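Local coordinates for unknown protein (Leishmania major, PDB 1R75) that is of unknown function but folds as a small all-beta DUF1935 domain of two antiparallel sheets, with no helix, at residues P36-I41 against D126-R131; A54-S59 against L110-F115; I63-V68 against E104-P109; A67-Y72 against G122-T127; S74-L79 against G118-W123. All coordinates share one frame; numbering follows the deposited sequence.

Contact 1 of 5, residues P36-I41 against D126-R131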
# COMPACT_ATOMS: atom_id res chain seq x y z
N PRO A 36 -5.19 5.13 -8.43
CA PRO A 36 -3.80 4.93 -8.87
C PRO A 36 -2.87 5.91 -8.18
O PRO A 36 -3.30 7.01 -7.76
CB PRO A 36 -3.88 5.16 -10.41
CG PRO A 36 -5.01 6.08 -10.59
CD PRO A 36 -6.02 5.74 -9.49
N MET A 37 -1.62 5.51 -8.00
CA MET A 37 -0.68 6.33 -7.20
C MET A 37 0.78 6.59 -7.60
O MET A 37 1.38 7.64 -7.17
CB MET A 37 -0.61 5.75 -5.84
CG MET A 37 -1.79 6.06 -5.05
SD MET A 37 -1.41 5.41 -3.51
CE MET A 37 -1.43 6.70 -2.52
N PHE A 38 1.41 5.71 -8.32
CA PHE A 38 2.89 5.82 -8.46
C PHE A 38 3.21 5.59 -9.95
O PHE A 38 3.71 4.55 -10.40
CB PHE A 38 3.53 4.79 -7.46
CG PHE A 38 5.05 4.72 -7.46
CD1 PHE A 38 5.82 5.69 -6.82
CD2 PHE A 38 5.70 3.66 -8.04
CE1 PHE A 38 7.23 5.60 -6.75
CE2 PHE A 38 7.10 3.59 -8.04
CZ PHE A 38 7.86 4.57 -7.36
N SER A 39 2.84 6.59 -10.74
CA SER A 39 2.83 6.51 -12.19
C SER A 39 1.99 5.32 -12.56
O SER A 39 2.40 4.52 -13.40
CB SER A 39 4.26 6.37 -12.75
OG SER A 39 4.43 7.13 -13.94
N ASN A 40 0.82 5.19 -11.94
CA ASN A 40 -0.01 4.02 -12.25
C ASN A 40 0.65 2.63 -12.15
O ASN A 40 0.37 1.73 -12.95
CB ASN A 40 -0.59 4.20 -13.64
CG ASN A 40 -1.05 5.58 -13.87
OD1 ASN A 40 -1.96 6.05 -13.18
ND2 ASN A 40 -0.34 6.31 -14.76
N ILE A 41 1.58 2.46 -11.22
CA ILE A 41 2.09 1.15 -10.92
C ILE A 41 1.41 0.65 -9.62
O ILE A 41 1.16 -0.54 -9.48
CB ILE A 41 3.61 1.17 -10.71
CG1 ILE A 41 4.36 1.59 -12.02
CG2 ILE A 41 4.09 -0.20 -10.34
CD1 ILE A 41 5.62 2.40 -11.83
N ASP A 126 4.51 9.48 3.02
CA ASP A 126 5.77 9.82 3.61
C ASP A 126 6.92 9.35 2.71
O ASP A 126 7.87 10.13 2.42
CB ASP A 126 5.88 9.14 4.95
CG ASP A 126 7.22 9.33 5.59
OD1 ASP A 126 7.56 10.48 5.92
OD2 ASP A 126 7.99 8.36 5.80
N THR A 127 6.85 8.11 2.24
CA THR A 127 7.88 7.54 1.32
C THR A 127 7.19 6.72 0.30
O THR A 127 6.24 5.97 0.62
CB THR A 127 8.80 6.54 2.10
OG1 THR A 127 9.50 7.23 3.13
CG2 THR A 127 9.88 5.92 1.18
N LEU A 128 7.60 6.84 -0.96
CA LEU A 128 7.10 5.99 -1.98
C LEU A 128 8.32 5.71 -2.89
O LEU A 128 8.87 6.66 -3.49
CB LEU A 128 6.01 6.64 -2.69
CG LEU A 128 5.09 5.82 -3.51
CD1 LEU A 128 4.72 4.45 -3.05
CD2 LEU A 128 3.77 6.65 -3.70
N GLU A 129 8.81 4.48 -2.84
CA GLU A 129 10.07 4.09 -3.51
C GLU A 129 9.93 2.76 -4.21
O GLU A 129 9.17 1.90 -3.78
CB GLU A 129 11.18 3.92 -2.47
CG GLU A 129 12.56 3.97 -3.05
CD GLU A 129 13.39 5.14 -2.50
OE1 GLU A 129 13.18 5.52 -1.28
OE2 GLU A 129 14.24 5.70 -3.30
N ALA A 130 10.60 2.57 -5.34
CA ALA A 130 10.55 1.30 -5.98
C ALA A 130 11.94 0.91 -6.39
O ALA A 130 12.76 1.78 -6.70
CB ALA A 130 9.63 1.32 -7.15
N ARG A 131 12.15 -0.41 -6.45
CA ARG A 131 13.41 -0.94 -6.95
C ARG A 131 13.12 -2.20 -7.71
O ARG A 131 12.03 -2.75 -7.59
CB ARG A 131 14.39 -1.14 -5.81
CG ARG A 131 14.19 -2.36 -4.95
CD ARG A 131 15.01 -2.39 -3.65
NE ARG A 131 16.46 -2.52 -3.85
CZ ARG A 131 17.33 -3.00 -2.94
NH1 ARG A 131 16.93 -3.39 -1.71
NH2 ARG A 131 18.63 -3.08 -3.25
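The ring of Phe38, in a loop, packs against Leu128 and Ala130 of a strand by apolar contact; these are two alternate residues whose CB atoms both point at the loop. Its CD1 comes 3.4 Å from CG of Leu128, and the two side chains pass one another, running opposite ways. The far part of the ring meets the alanine, with CE2 of Phe38 3.5 Å from CB of Ala130. CG of Phe38 is anti to the backbone N (chi1 179°), and the ring beyond it meets the strand. The 36-41 turn links strands 33-36 and 42-47 of one sheet, whereas 126-131 belongs to strand 123-132 at the border of the other, and the phenylalanine bridges from the first sheet to the second. Main-chain atoms of the strand are also approached: CE1 of Phe38 lies 3.8 Å from Leu128 O, and CZ of Phe38 lies 3.9 Å from Ala130 N. No hydrogen bond joins the segments. The turn has its own bond, Ile41 N to Phe38 O at 3.1 Å, and the strand is held from its neighbour 62-71, where Glu129 and Arg131 pair with His65 and Ile63.

Contact 2 of 5, residues A54-S59 against L110-F115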
# COMPACT_ATOMS: atom_id res chain seq x y z
N ALA A 54 -5.83 -1.47 1.14
CA ALA A 54 -4.85 -2.33 0.60
C ALA A 54 -4.14 -1.67 -0.58
O ALA A 54 -4.63 -0.71 -1.13
CB ALA A 54 -5.48 -3.61 0.15
N PHE A 55 -2.94 -2.18 -0.90
CA PHE A 55 -2.17 -1.76 -2.07
C PHE A 55 -1.97 -2.94 -3.01
O PHE A 55 -1.73 -4.10 -2.58
CB PHE A 55 -0.80 -1.23 -1.62
CG PHE A 55 -0.88 0.06 -0.95
CD1 PHE A 55 -1.26 1.20 -1.64
CD2 PHE A 55 -0.57 0.16 0.40
CE1 PHE A 55 -1.29 2.48 -0.95
CE2 PHE A 55 -0.59 1.39 1.06
CZ PHE A 55 -1.01 2.55 0.38
N TYR A 56 -2.08 -2.65 -4.28
CA TYR A 56 -1.82 -3.61 -5.34
C TYR A 56 -0.72 -3.05 -6.25
O TYR A 56 -0.77 -1.88 -6.63
CB TYR A 56 -3.13 -3.93 -6.12
CG TYR A 56 -2.86 -4.67 -7.39
CD1 TYR A 56 -2.39 -5.98 -7.36
CD2 TYR A 56 -3.03 -4.06 -8.62
CE1 TYR A 56 -2.06 -6.65 -8.53
CE2 TYR A 56 -2.70 -4.72 -9.80
CZ TYR A 56 -2.27 -6.01 -9.74
OH TYR A 56 -1.94 -6.67 -10.87
N ASN A 57 0.28 -3.86 -6.54
CA ASN A 57 1.41 -3.51 -7.38
C ASN A 57 1.17 -4.24 -8.74
O ASN A 57 1.21 -5.47 -8.80
CB ASN A 57 2.68 -3.90 -6.64
CG ASN A 57 3.97 -3.74 -7.50
OD1 ASN A 57 3.94 -3.39 -8.70
ND2 ASN A 57 5.09 -4.01 -6.88
N ASP A 58 0.82 -3.46 -9.78
CA ASP A 58 0.61 -3.98 -11.14
C ASP A 58 1.91 -4.10 -12.01
O ASP A 58 1.85 -4.40 -13.19
CB ASP A 58 -0.43 -3.11 -11.82
CG ASP A 58 -1.06 -3.77 -13.04
OD1 ASP A 58 -1.38 -4.99 -13.00
OD2 ASP A 58 -1.26 -3.10 -14.06
N SER A 59 3.06 -3.89 -11.41
CA SER A 59 4.30 -4.17 -12.07
C SER A 59 4.67 -5.63 -12.02
O SER A 59 4.49 -6.28 -11.02
CB SER A 59 5.44 -3.39 -11.42
OG SER A 59 6.60 -3.62 -12.17
N LEU A 110 2.88 -7.81 -8.59
CA LEU A 110 1.50 -8.36 -8.76
C LEU A 110 0.80 -8.76 -7.45
O LEU A 110 -0.23 -9.42 -7.46
CB LEU A 110 1.50 -9.57 -9.77
CG LEU A 110 2.22 -9.19 -11.07
CD1 LEU A 110 2.30 -10.42 -12.05
CD2 LEU A 110 1.59 -8.03 -11.72
N GLU A 111 1.39 -8.36 -6.32
CA GLU A 111 0.89 -8.68 -5.04
C GLU A 111 -0.09 -7.67 -4.55
O GLU A 111 0.01 -6.50 -4.87
CB GLU A 111 2.07 -8.71 -4.08
CG GLU A 111 1.95 -9.48 -2.82
CD GLU A 111 3.31 -9.54 -2.09
OE1 GLU A 111 3.83 -8.45 -1.66
OE2 GLU A 111 3.88 -10.69 -1.99
N THR A 112 -1.03 -8.13 -3.73
CA THR A 112 -1.89 -7.27 -2.90
C THR A 112 -1.43 -7.35 -1.42
O THR A 112 -1.26 -8.46 -0.91
CB THR A 112 -3.36 -7.73 -3.00
OG1 THR A 112 -3.82 -7.69 -4.37
CG2 THR A 112 -4.35 -6.75 -2.37
N GLN A 113 -1.13 -6.22 -0.78
CA GLN A 113 -0.84 -6.13 0.64
C GLN A 113 -1.98 -5.39 1.34
O GLN A 113 -2.20 -4.21 1.06
CB GLN A 113 0.55 -5.46 0.88
CG GLN A 113 1.67 -6.36 0.50
CD GLN A 113 2.02 -7.33 1.67
OE1 GLN A 113 1.15 -7.75 2.42
NE2 GLN A 113 3.27 -7.61 1.85
N MET A 114 -2.63 -6.03 2.33
CA MET A 114 -3.47 -5.31 3.31
C MET A 114 -2.56 -4.32 4.09
O MET A 114 -1.42 -4.61 4.42
CB MET A 114 -4.10 -6.33 4.29
CG MET A 114 -5.04 -7.26 3.58
SD MET A 114 -6.50 -6.26 2.93
CE MET A 114 -6.29 -7.00 1.62
N PHE A 115 -3.09 -3.13 4.32
CA PHE A 115 -2.35 -2.06 4.89
C PHE A 115 -2.87 -1.64 6.24
O PHE A 115 -2.16 -1.81 7.31
CB PHE A 115 -2.34 -0.95 3.86
CG PHE A 115 -1.40 0.18 4.21
CD1 PHE A 115 -0.09 -0.07 4.50
CD2 PHE A 115 -1.86 1.54 4.24
CE1 PHE A 115 0.80 0.98 4.80
CE2 PHE A 115 -0.98 2.56 4.61
CZ PHE A 115 0.35 2.26 4.85
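Phe55 O accepts the shortest sound bond across this antiparallel pair, from Gln113 N at 2.8 Å. Phe55 N returns a bond to Gln113 O at 2.9 Å, which makes these two residues a hydrogen-bonded pair, flanked by the non-hydrogen-bonded pairs Ala54-Met114 and Tyr56-Thr112. Asn57 N adds a bond to Glu111 O, and beyond it the pairing frays: Leu110 N makes weak bonds to the carbonyls of both Asn57 and Ser59. Asn57 OD1 takes the backbone N of Ser59 at 2.9 Å, an Asx turn that leads the chain out of the strand.

The aromatic centre is a T-shaped pair. CE2 of Phe55 stands 3.4 Å above the ring plane of Phe115, over its centre, and the planes are turned 62° apart. The two rings start from different positions, CG of Phe55 anti to its carbonyl carbon (chi1 -71°) and CG of Phe115 anti to its backbone N (chi1 -171°), and are set against each other from there. On the face of Ala54 and Tyr56, CB of Ala54 packs 3.8 Å from CE of Met114. The tyrosine ring lies beside Leu110, heading in a like direction, and meets Leu110 O at its edge, 3.5 Å from CE1 of Tyr56.

Asn57 ND2 bonds Leu62 O and Val107 O, tying this sheet to the start of strand 62-71 and the end of strand 100-107. Strands 52-57 and 112-117 lie between 42-47 and 75-78, and Phe55 and Phe115 face strands 62-71 and 100-107 of the second sheet.

Contact 3 of 5, residues I63-V68 against E104-P109; sequences IIHVAV and EVDVRP
Backbone bonds join Ile64 with Val107 and Val66 with Val105 in two antiparallel hydrogen-bonded pairs. The straightest runs from Val66 N to Val105 O, 3.0 Å with an N-H...O angle of 175°; Val107 N to Ile64 O is the shortest at 2.8 Å. Weaker CA-H...O contacts fill the spaces between them, among them Glu104 CA to Val66 O at 3.1 Å.

Polar side chains gather on the face of His65, Glu104 and Asp106. The imidazole NE2 of His65 gives a weak bond to Glu104 OE1, 2.9 Å long but bent to 130° at the hydrogen. The carboxylate, carried by a chain extended beyond CG, arrives at the ring edge, its plane turned 50° from that of the imidazole.

The reverse face is apolar: Val66 and Val105 project together, with their CG1 atoms 3.8 Å apart.

Strand 62-71 continues its pairing on its other edge, where Ile63, His65 and Ala67 bond to strand 123-132. The face of Ile64, Val66, Val105 and Val107 turns to the five-stranded sheet, with Val66 and Val107 touching Phe55 of strand 52-57 and Val105 touching Phe115 of strand 112-117.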
# COMPACT_ATOMS: atom_id res chain seq x y z
N ILE A 63 9.54 -3.99 -6.82
CA ILE A 63 9.09 -4.01 -5.43
C ILE A 63 8.93 -2.57 -4.96
O ILE A 63 9.82 -1.73 -5.22
CB ILE A 63 9.98 -4.83 -4.52
CG1 ILE A 63 9.48 -4.75 -3.07
CG2 ILE A 63 11.36 -4.40 -4.51
CD1 ILE A 63 10.28 -5.69 -2.16
N ILE A 64 7.79 -2.28 -4.36
CA ILE A 64 7.41 -0.90 -4.00
C ILE A 64 7.38 -0.81 -2.51
O ILE A 64 6.85 -1.71 -1.85
CB ILE A 64 6.08 -0.50 -4.61
CG1 ILE A 64 6.16 -0.58 -6.16
CG2 ILE A 64 5.61 0.89 -4.06
CD1 ILE A 64 4.89 -0.44 -6.82
N HIS A 65 8.02 0.20 -1.94
CA HIS A 65 7.94 0.41 -0.49
C HIS A 65 7.11 1.64 -0.26
O HIS A 65 7.40 2.67 -0.84
CB HIS A 65 9.33 0.66 0.11
CG HIS A 65 9.32 1.00 1.57
ND1 HIS A 65 9.74 2.23 2.05
CD2 HIS A 65 8.91 0.30 2.65
CE1 HIS A 65 9.57 2.26 3.36
NE2 HIS A 65 9.09 1.10 3.75
N VAL A 66 6.07 1.54 0.54
CA VAL A 66 5.16 2.66 0.75
C VAL A 66 5.05 2.92 2.24
O VAL A 66 4.95 1.99 3.04
CB VAL A 66 3.80 2.49 0.04
CG1 VAL A 66 3.13 1.22 0.38
CG2 VAL A 66 2.84 3.72 0.31
N ALA A 67 5.20 4.17 2.64
CA ALA A 67 4.91 4.57 3.99
C ALA A 67 4.01 5.79 4.00
O ALA A 67 4.23 6.75 3.25
CB ALA A 67 6.17 4.91 4.78
N VAL A 68 3.03 5.76 4.91
CA VAL A 68 2.01 6.74 5.00
C VAL A 68 1.97 7.22 6.45
O VAL A 68 2.04 6.44 7.37
CB VAL A 68 0.65 6.18 4.61
CG1 VAL A 68 -0.44 7.20 4.86
CG2 VAL A 68 0.62 5.66 3.14
N GLU A 104 3.89 1.31 7.18
CA GLU A 104 4.69 1.06 6.01
C GLU A 104 4.65 -0.41 5.64
O GLU A 104 4.56 -1.28 6.56
CB GLU A 104 6.10 1.52 6.22
CG GLU A 104 6.90 0.74 7.15
CD GLU A 104 8.33 1.37 7.39
OE1 GLU A 104 8.90 2.05 6.49
OE2 GLU A 104 8.89 1.15 8.49
N VAL A 105 4.76 -0.69 4.34
CA VAL A 105 4.73 -2.06 3.85
C VAL A 105 5.52 -2.09 2.53
O VAL A 105 5.63 -1.09 1.82
CB VAL A 105 3.24 -2.59 3.68
CG1 VAL A 105 2.56 -1.94 2.49
CG2 VAL A 105 3.18 -4.13 3.69
N ASP A 106 6.07 -3.25 2.23
CA ASP A 106 6.58 -3.50 0.87
C ASP A 106 5.63 -4.34 0.05
O ASP A 106 5.06 -5.26 0.56
CB ASP A 106 7.91 -4.24 0.99
CG ASP A 106 8.93 -3.43 1.74
OD1 ASP A 106 9.02 -2.20 1.52
OD2 ASP A 106 9.70 -3.94 2.60
N VAL A 107 5.48 -4.05 -1.25
CA VAL A 107 4.51 -4.69 -2.05
C VAL A 107 5.25 -5.28 -3.29
O VAL A 107 5.80 -4.54 -4.13
CB VAL A 107 3.45 -3.74 -2.55
CG1 VAL A 107 2.31 -4.49 -3.23
CG2 VAL A 107 2.95 -2.85 -1.45
N ARG A 108 5.32 -6.61 -3.33
CA ARG A 108 6.06 -7.30 -4.37
C ARG A 108 5.27 -7.26 -5.66
O ARG A 108 4.04 -6.98 -5.68
CB ARG A 108 6.37 -8.74 -3.95
CG ARG A 108 7.34 -8.79 -2.80
CD ARG A 108 7.42 -10.15 -2.14
NE ARG A 108 7.78 -10.09 -0.71
CZ ARG A 108 7.05 -9.49 0.30
NH1 ARG A 108 5.88 -8.84 0.10
NH2 ARG A 108 7.55 -9.52 1.54
N PRO A 109 5.93 -7.58 -6.77
CA PRO A 109 5.24 -7.60 -8.07
C PRO A 109 3.95 -8.41 -8.10
O PRO A 109 4.00 -9.57 -7.69
CB PRO A 109 6.32 -8.22 -9.00
CG PRO A 109 7.59 -7.90 -8.40
CD PRO A 109 7.35 -7.91 -6.90

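Contact 4 of 5, residues A67-Y72 against G122-T127; sequences AVLFDY and GWRVDT
Leu69 CG is anti to its carbonyl carbon (chi1 -79°) and Asp126 CG anti to its backbone N (chi1 175°), and the two side chains cross at a slant. Their closest atoms are CD1 of Leu69 and OD1 of Asp126, 3.5 Å apart; CB of Asp126 also lies against the leucine, and NH1 of Arg124 approaches the same CD1 at 3.8 Å.

A classic beta bulge shifts the antiparallel register here by one residue. Ala67 O is gripped by two amides, Asp126 N at 2.8 Å and Thr127 N at 3.1 Å, both coming from the same face of its carbonyl plane. Ala67 N closes the bulge with a bond to Thr127 O. Farther along, Leu69 and Arg124 exchange bonds as a regular hydrogen-bonded pair. Asp71 N then reaches Gly122 O at 2.9 Å in a nearly straight bond, 179° at the hydrogen.

On the face of Val68 and Phe70 the partner is Trp123. Its CB lies 3.7 Å from CD1 of Phe70, and its CE3 lies 4.0 Å from CG1 of Val68. That same valine methyl sits over one face of the Phe70 ring, toward the rim.

Asp71 OD1 forms a salt bridge with Lys100 of the neighbouring strand 100-107. Strand 62-71 is flanked by 123-132 and 100-107, and Val68 and Phe70 turn inward to Phe115 of strand 112-117, while Trp123 meets Trp53 edge-to-face.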
# COMPACT_ATOMS: atom_id res chain seq x y z
N ALA A 67 5.20 4.17 2.64
CA ALA A 67 4.91 4.57 3.99
C ALA A 67 4.01 5.79 4.00
O ALA A 67 4.23 6.75 3.25
CB ALA A 67 6.17 4.91 4.78
N VAL A 68 3.03 5.76 4.91
CA VAL A 68 2.01 6.74 5.00
C VAL A 68 1.97 7.22 6.45
O VAL A 68 2.04 6.44 7.37
CB VAL A 68 0.65 6.18 4.61
CG1 VAL A 68 -0.44 7.20 4.86
CG2 VAL A 68 0.62 5.66 3.14
N LEU A 69 1.86 8.51 6.62
CA LEU A 69 1.76 9.14 7.91
C LEU A 69 0.34 9.60 8.11
O LEU A 69 -0.19 10.36 7.28
CB LEU A 69 2.58 10.41 7.91
CG LEU A 69 4.03 10.41 8.05
CD1 LEU A 69 4.59 11.73 7.36
CD2 LEU A 69 4.37 10.29 9.59
N PHE A 70 -0.26 9.16 9.19
CA PHE A 70 -1.63 9.40 9.56
C PHE A 70 -1.68 10.35 10.77
O PHE A 70 -0.78 10.33 11.66
CB PHE A 70 -2.33 8.10 9.87
CG PHE A 70 -2.47 7.18 8.74
CD1 PHE A 70 -3.62 7.16 7.92
CD2 PHE A 70 -1.53 6.13 8.59
CE1 PHE A 70 -3.76 6.26 6.91
CE2 PHE A 70 -1.71 5.21 7.60
CZ PHE A 70 -2.80 5.25 6.78
N ASP A 71 -2.58 11.30 10.70
CA ASP A 71 -2.79 12.25 11.77
C ASP A 71 -3.33 11.58 13.05
O ASP A 71 -3.92 10.49 13.04
CB ASP A 71 -3.76 13.38 11.39
CG ASP A 71 -3.24 14.30 10.33
OD1 ASP A 71 -2.00 14.23 9.93
OD2 ASP A 71 -4.04 15.17 9.86
N TYR A 72 -3.11 12.31 14.14
CA TYR A 72 -3.15 11.85 15.54
C TYR A 72 -4.55 11.36 15.84
O TYR A 72 -4.75 10.47 16.64
CB TYR A 72 -2.75 13.06 16.47
CG TYR A 72 -3.91 14.09 16.62
CD1 TYR A 72 -4.76 14.08 17.73
CD2 TYR A 72 -4.17 15.06 15.63
CE1 TYR A 72 -5.82 15.00 17.86
CE2 TYR A 72 -5.26 15.96 15.72
CZ TYR A 72 -6.07 15.93 16.85
OH TYR A 72 -7.14 16.81 16.97
N GLY A 122 -6.62 12.83 8.48
CA GLY A 122 -5.58 13.34 7.60
C GLY A 122 -4.52 12.25 7.37
O GLY A 122 -4.18 11.50 8.31
N TRP A 123 -3.97 12.18 6.16
CA TRP A 123 -2.88 11.28 5.88
C TRP A 123 -2.11 11.87 4.76
O TRP A 123 -2.66 12.69 3.98
CB TRP A 123 -3.38 9.93 5.45
CG TRP A 123 -4.27 9.89 4.20
CD1 TRP A 123 -5.60 10.16 4.16
CD2 TRP A 123 -3.90 9.54 2.89
NE1 TRP A 123 -6.09 10.02 2.90
CE2 TRP A 123 -5.07 9.64 2.09
CE3 TRP A 123 -2.71 9.24 2.27
CZ2 TRP A 123 -5.08 9.37 0.75
CZ3 TRP A 123 -2.73 8.95 0.90
CH2 TRP A 123 -3.92 9.01 0.15
N ARG A 124 -0.87 11.46 4.63
CA ARG A 124 -0.01 11.86 3.50
C ARG A 124 1.02 10.80 3.24
O ARG A 124 1.49 10.14 4.15
CB ARG A 124 0.70 13.21 3.68
CG ARG A 124 1.62 13.34 4.76
CD ARG A 124 1.99 14.82 4.98
NE ARG A 124 2.92 15.09 3.92
CZ ARG A 124 4.26 15.06 4.08
NH1 ARG A 124 4.82 14.89 5.28
NH2 ARG A 124 5.05 15.22 3.03
N VAL A 125 1.38 10.65 1.99
CA VAL A 125 2.52 9.81 1.68
C VAL A 125 3.81 10.32 2.26
O VAL A 125 4.24 11.46 2.00
CB VAL A 125 2.67 9.57 0.21
CG1 VAL A 125 3.99 8.78 -0.03
CG2 VAL A 125 1.47 8.89 -0.32
N ASP A 126 4.51 9.48 3.02
CA ASP A 126 5.77 9.82 3.61
C ASP A 126 6.92 9.35 2.71
O ASP A 126 7.87 10.13 2.42
CB ASP A 126 5.88 9.14 4.95
CG ASP A 126 7.22 9.33 5.59
OD1 ASP A 126 7.56 10.48 5.92
OD2 ASP A 126 7.99 8.36 5.80
N THR A 127 6.85 8.11 2.24
CA THR A 127 7.88 7.54 1.32
C THR A 127 7.19 6.72 0.30
O THR A 127 6.24 5.97 0.62
CB THR A 127 8.80 6.54 2.10
OG1 THR A 127 9.50 7.23 3.13
CG2 THR A 127 9.88 5.92 1.18

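Contact 5 of 5, residues S74-L79 against G118-W123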
# COMPACT_ATOMS: atom_id res chain seq x y z
N SER A 74 -6.69 9.80 13.69
CA SER A 74 -6.95 8.53 13.07
C SER A 74 -7.01 7.41 14.12
O SER A 74 -6.25 7.42 15.05
CB SER A 74 -5.83 8.20 12.07
OG SER A 74 -5.86 9.09 10.93
N GLN A 75 -7.90 6.46 13.91
CA GLN A 75 -8.00 5.30 14.75
C GLN A 75 -7.89 4.05 13.87
O GLN A 75 -8.86 3.51 13.32
CB GLN A 75 -9.33 5.34 15.52
CG GLN A 75 -9.48 6.54 16.34
CD GLN A 75 -10.91 6.62 16.93
OE1 GLN A 75 -11.64 5.60 17.02
NE2 GLN A 75 -11.31 7.80 17.32
N ILE A 76 -6.66 3.65 13.66
CA ILE A 76 -6.34 2.57 12.75
C ILE A 76 -5.46 1.54 13.39
O ILE A 76 -4.69 1.85 14.27
CB ILE A 76 -5.66 3.08 11.44
CG1 ILE A 76 -4.55 4.04 11.74
CG2 ILE A 76 -6.68 3.75 10.56
CD1 ILE A 76 -3.59 4.22 10.64
N VAL A 77 -5.56 0.34 12.86
CA VAL A 77 -4.58 -0.68 13.16
C VAL A 77 -3.89 -1.11 11.87
O VAL A 77 -4.54 -1.21 10.83
CB VAL A 77 -5.21 -1.92 13.91
CG1 VAL A 77 -5.80 -1.43 15.11
CG2 VAL A 77 -6.13 -2.63 13.07
N PRO A 78 -2.62 -1.47 11.94
CA PRO A 78 -1.99 -2.05 10.75
C PRO A 78 -2.48 -3.46 10.49
O PRO A 78 -2.77 -4.17 11.43
CB PRO A 78 -0.50 -2.05 11.15
CG PRO A 78 -0.52 -2.32 12.66
CD PRO A 78 -1.61 -1.34 13.04
N LEU A 79 -2.53 -3.85 9.24
CA LEU A 79 -2.91 -5.19 8.79
C LEU A 79 -1.77 -5.95 8.27
O LEU A 79 -0.76 -5.40 7.73
CB LEU A 79 -3.95 -5.08 7.67
CG LEU A 79 -5.31 -4.48 8.09
CD1 LEU A 79 -6.33 -4.58 6.92
CD2 LEU A 79 -5.81 -5.12 9.32
N GLY A 118 -9.61 0.88 9.77
CA GLY A 118 -10.19 1.72 10.79
C GLY A 118 -10.56 3.08 10.20
O GLY A 118 -10.84 3.17 9.04
N SER A 119 -10.51 4.12 10.99
CA SER A 119 -10.98 5.43 10.58
C SER A 119 -9.83 6.34 10.30
O SER A 119 -9.06 6.67 11.16
CB SER A 119 -12.00 5.99 11.57
OG SER A 119 -11.42 6.17 12.85
N VAL A 120 -9.73 6.76 9.06
CA VAL A 120 -8.57 7.53 8.62
C VAL A 120 -9.05 8.98 8.60
O VAL A 120 -10.14 9.23 8.01
CB VAL A 120 -8.17 7.10 7.25
CG1 VAL A 120 -7.04 7.99 6.74
CG2 VAL A 120 -7.72 5.61 7.28
N THR A 121 -8.22 9.88 9.09
CA THR A 121 -8.47 11.33 9.07
C THR A 121 -7.48 11.91 8.08
O THR A 121 -7.50 11.49 6.92
CB THR A 121 -8.37 11.97 10.43
OG1 THR A 121 -7.06 11.80 11.01
CG2 THR A 121 -9.40 11.35 11.38
N GLY A 122 -6.62 12.83 8.48
CA GLY A 122 -5.58 13.34 7.60
C GLY A 122 -4.52 12.25 7.37
O GLY A 122 -4.18 11.50 8.31
N TRP A 123 -3.97 12.18 6.16
CA TRP A 123 -2.88 11.28 5.88
C TRP A 123 -2.11 11.87 4.76
O TRP A 123 -2.66 12.69 3.98
CB TRP A 123 -3.38 9.93 5.45
CG TRP A 123 -4.27 9.89 4.20
CD1 TRP A 123 -5.60 10.16 4.16
CD2 TRP A 123 -3.90 9.54 2.89
NE1 TRP A 123 -6.09 10.02 2.90
CE2 TRP A 123 -5.07 9.64 2.09
CE3 TRP A 123 -2.71 9.24 2.27
CZ2 TRP A 123 -5.08 9.37 0.75
CZ3 TRP A 123 -2.73 8.95 0.90
CH2 TRP A 123 -3.92 9.01 0.15
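Ser74 reaches across to Thr121. Its CB lies 3.7 Å from Ser119 O. OG, anti to the serine's carbonyl carbon (chi1 -68°), then donates a hydrogen bond to OG1 of Thr121 at 3.0 Å, and the backbone N of Thr121 is 3.1 Å from the same OG. The threonine hydroxyl has a second partner in Asp73 OD1, and Ser74, Thr121 and Asp73 are linked through their side chains.

Next in the chain, Gln75 and Ser119 form an antiparallel hydrogen-bonded pair. Gln75 N bonds to Ser119 O at 3.0 Å, with the donor in the carbonyl plane. Ser119 N returns to Gln75 O at 2.9 Å from well above that carbonyl's plane, 43° out of it. CB of Gln75 touches OG of Ser119 at 3.5 Å on the same face.

Ile76 and Gly118 form a non-hydrogen-bonded pair, their CA atoms 4.4 Å apart. The backbone turns a corner at Gly118, which has a positive phi and whose CA makes a CA-H...O contact with Gln75 O. CG2 of Ile76 contacts Ser119 O and, 3.9 Å away, CG2 of Val120, a small apolar patch beside the polar turn.

Strand 75-78 is the outermost of its sheet, next to 112-117. The 118-123 segment leaves that neighbour and crosses to strand 123-132 of the other sheet, while Ile76 and Val120 both pack on Phe70 of strand 62-71.

Contacts 3 and 4 lie in the four-stranded sheet and share strand 62-71, which pairs with 100-107 in contact 3 and 123-132 in contact 4; their centres are about 14 Å apart. Contact 2 belongs to the five-stranded sheet, its centre about 8 Å from that of contact 3, and contact 5 continues that sheet through 75-78. Contact 1 joins the sheets at one border; its centre is about 20 Å from that of contact 5. Along the chain, contact 1 encloses contacts 2, 3 and 5, and contact 3 lies within contact 2, while 2 with 4 and 5, and 3 with 5, alternate. Residues distant in sequence thus build one two-sheet domain, with Phe55, Phe115 and Phe70 between the sheets.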